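Local structure of 4-hydroxy-3-methylbut-2-enyl diphosphate reductase, apicoplast (Plasmodium falciparum, 4N7B) at residues A[465-470]-A[495-500]. The protein catalyses the last step of the MEP pathway, using an iron-sulfur cluster to reduce HMBPP to a mixture of isopentenyl and dimethylallyl diphosphate. Sequence-based numbering, arbitrary orientation.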
loop_
_atom_site.group_PDB
_atom_site.type_symbol
_atom_site.label_atom_id
_atom_site.label_comp_id
_atom_site.label_asym_id
_atom_site.label_seq_id
_atom_site.Cartn_x
_atom_site.Cartn_y
_atom_site.Cartn_z
ATOM N N HIS A 465 -7.871 4.629 20.906
ATOM C CA HIS A 465 -9.215 4.474 21.434
ATOM C C HIS A 465 -9.719 3.055 21.161
ATOM O O HIS A 465 -10.482 2.515 21.964
ATOM C CB HIS A 465 -10.170 5.513 20.835
ATOM C CG HIS A 465 -11.585 5.381 21.316
ATOM N ND1 HIS A 465 -12.019 5.898 22.522
ATOM C CD2 HIS A 465 -12.664 4.783 20.755
ATOM C CE1 HIS A 465 -13.303 5.627 22.678
ATOM N NE2 HIS A 465 -13.719 4.952 21.621
ATOM N N ASP A 466 -9.281 2.440 20.057
ATOM C CA ASP A 466 -9.747 1.088 19.696
ATOM C C ASP A 466 -9.042 -0.008 20.496
ATOM O O ASP A 466 -9.412 -1.168 20.407
ATOM C CB ASP A 466 -9.528 0.784 18.206
ATOM C CG ASP A 466 -10.264 1.743 17.279
ATOM O OD1 ASP A 466 -11.465 2.011 17.488
ATOM O OD2 ASP A 466 -9.628 2.233 16.323
ATOM N N LEU A 467 -8.014 0.345 21.260
ATOM C CA LEU A 467 -7.284 -0.654 22.034
ATOM C C LEU A 467 -8.133 -1.104 23.217
ATOM O O LEU A 467 -8.587 -0.289 24.022
ATOM C CB LEU A 467 -5.953 -0.098 22.529
ATOM C CG LEU A 467 -5.176 -0.904 23.575
ATOM C CD1 LEU A 467 -4.692 -2.238 23.020
ATOM C CD2 LEU A 467 -3.993 -0.066 24.098
ATOM N N ASP A 468 -8.366 -2.409 23.290
ATOM C CA ASP A 468 -8.951 -3.027 24.463
ATOM C C ASP A 468 -7.823 -3.255 25.447
ATOM O O ASP A 468 -7.090 -4.240 25.327
ATOM C CB ASP A 468 -9.577 -4.363 24.092
ATOM C CG ASP A 468 -10.056 -5.133 25.298
ATOM O OD1 ASP A 468 -9.994 -4.579 26.425
ATOM O OD2 ASP A 468 -10.519 -6.287 25.120
ATOM N N GLN A 469 -7.692 -2.344 26.414
ATOM C CA GLN A 469 -6.545 -2.309 27.326
ATOM C C GLN A 469 -6.393 -3.559 28.183
ATOM O O GLN A 469 -5.347 -3.775 28.806
ATOM C CB GLN A 469 -6.614 -1.046 28.201
ATOM C CG GLN A 469 -6.358 0.223 27.371
ATOM C CD GLN A 469 -6.543 1.528 28.141
ATOM O OE1 GLN A 469 -6.395 1.579 29.361
ATOM N NE2 GLN A 469 -6.889 2.585 27.421
ATOM N N GLN A 470 -7.421 -4.394 28.190
ATOM C CA GLN A 470 -7.385 -5.642 28.948
ATOM C C GLN A 470 -6.392 -6.610 28.344
ATOM O O GLN A 470 -5.896 -7.484 29.038
ATOM C CB GLN A 470 -8.763 -6.311 28.985
ATOM C CG GLN A 470 -9.707 -5.734 30.030
ATOM C CD GLN A 470 -9.099 -5.721 31.437
ATOM O OE1 GLN A 470 -8.827 -6.777 32.023
ATOM N NE2 GLN A 470 -8.881 -4.519 31.978
ATOM N N VAL A 495 2.508 5.245 21.875
ATOM C CA VAL A 495 3.727 5.353 22.664
ATOM C C VAL A 495 3.400 6.088 23.956
ATOM O O VAL A 495 3.810 5.678 25.035
ATOM C CB VAL A 495 4.809 6.100 21.901
ATOM C CG1 VAL A 495 5.967 6.451 22.825
ATOM C CG2 VAL A 495 5.258 5.269 20.715
ATOM N N ASN A 496 2.635 7.166 23.848
ATOM C CA ASN A 496 2.306 7.960 25.021
ATOM C C ASN A 496 1.489 7.165 26.054
ATOM O O ASN A 496 1.783 7.184 27.244
ATOM C CB ASN A 496 1.578 9.237 24.603
ATOM C CG ASN A 496 0.966 9.965 25.779
ATOM O OD1 ASN A 496 1.635 10.726 26.476
ATOM N ND2 ASN A 496 -0.314 9.711 26.023
ATOM N N LEU A 497 0.472 6.453 25.597
ATOM C CA LEU A 497 -0.339 5.649 26.495
ATOM C C LEU A 497 0.498 4.563 27.174
ATOM O O LEU A 497 0.444 4.407 28.379
ATOM C CB LEU A 497 -1.471 5.009 25.705
ATOM C CG LEU A 497 -2.389 4.058 26.477
ATOM C CD1 LEU A 497 -3.281 4.840 27.404
ATOM C CD2 LEU A 497 -3.195 3.176 25.522
ATOM N N LEU A 498 1.278 3.819 26.396
ATOM C CA LEU A 498 1.958 2.624 26.912
ATOM C C LEU A 498 3.191 2.871 27.778
ATOM O O LEU A 498 3.489 2.052 28.643
ATOM C CB LEU A 498 2.332 1.690 25.754
ATOM C CG LEU A 498 1.119 1.074 25.019
ATOM C CD1 LEU A 498 1.561 0.310 23.794
ATOM C CD2 LEU A 498 0.315 0.168 25.933
ATOM N N THR A 499 3.913 3.973 27.540
ATOM C CA THR A 499 5.162 4.251 28.271
ATOM C C THR A 499 4.939 5.065 29.544
ATOM O O THR A 499 5.850 5.243 30.352
ATOM C CB THR A 499 6.174 5.010 27.388
ATOM O OG1 THR A 499 5.657 6.307 27.085
ATOM C CG2 THR A 499 6.404 4.273 26.081
ATOM N N ASN A 500 3.725 5.569 29.714
ATOM C CA ASN A 500 3.337 6.264 30.938
ATOM C C ASN A 500 2.424 5.440 31.850
ATOM O O ASN A 500 1.925 4.398 31.450
ATOM C CB ASN A 500 2.644 7.570 30.576
ATOM C CG ASN A 500 3.608 8.589 30.061
ATOM O OD1 ASN A 500 4.363 9.178 30.833
ATOM N ND2 ASN A 500 3.635 8.778 28.744
#
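L467 and Q469 reach L497 from 465-470, part of the connection between strands 458-461 and 477-482, which stays well clear of the end of helix 488-499: the closest alpha carbons, CA of Q469 and CA of L498, are 9.8 Å apart, so side chains alone bridge the gap. L467, the buried member, points its CB at the helix, and L497 points back. Their branches meet methyl to methyl, CD2 of L467 lying 3.6 Å from CD2 of L497, with the two side chains running obliquely past each other. Both leucines hold CG opposite the backbone N (chi1 169° in L467, 177° in L497), which swings the branched end into the gap. Leucine suits both places, being long enough to carry a methyl across this width, and the buried L467 calls for an apolar side chain. Q469, an exposed residue, approaches the same methyl at a slant. Its extended chain carries the amide over, and NE2 lies 4.2 Å from CD2 of L497, a loose contact; glutamine suits this place because its amide can also meet solvent. F503, in the loop after the helix, touches both Q469 and L497, while L498 turns to L222 of strand 221-226 and to L472.

Each segment is also tied locally. D468 OD1 accepts the backbone N of Q470 at 3.1 Å, an Asx turn that shapes the chain around Q469. Near the helix end, V495 O takes both T499 N and T499 OG1, from opposite faces of its carbonyl plane, and N500 ND2 gives an almost straight bond (172°) to N496 O. Lying away from the cluster, this small contact joins a loop and a helix end of the five-stranded parallel-sheet domain through dispersion between two methyls, with some exclusion of water likely around L467, and without directional bonds between the segments.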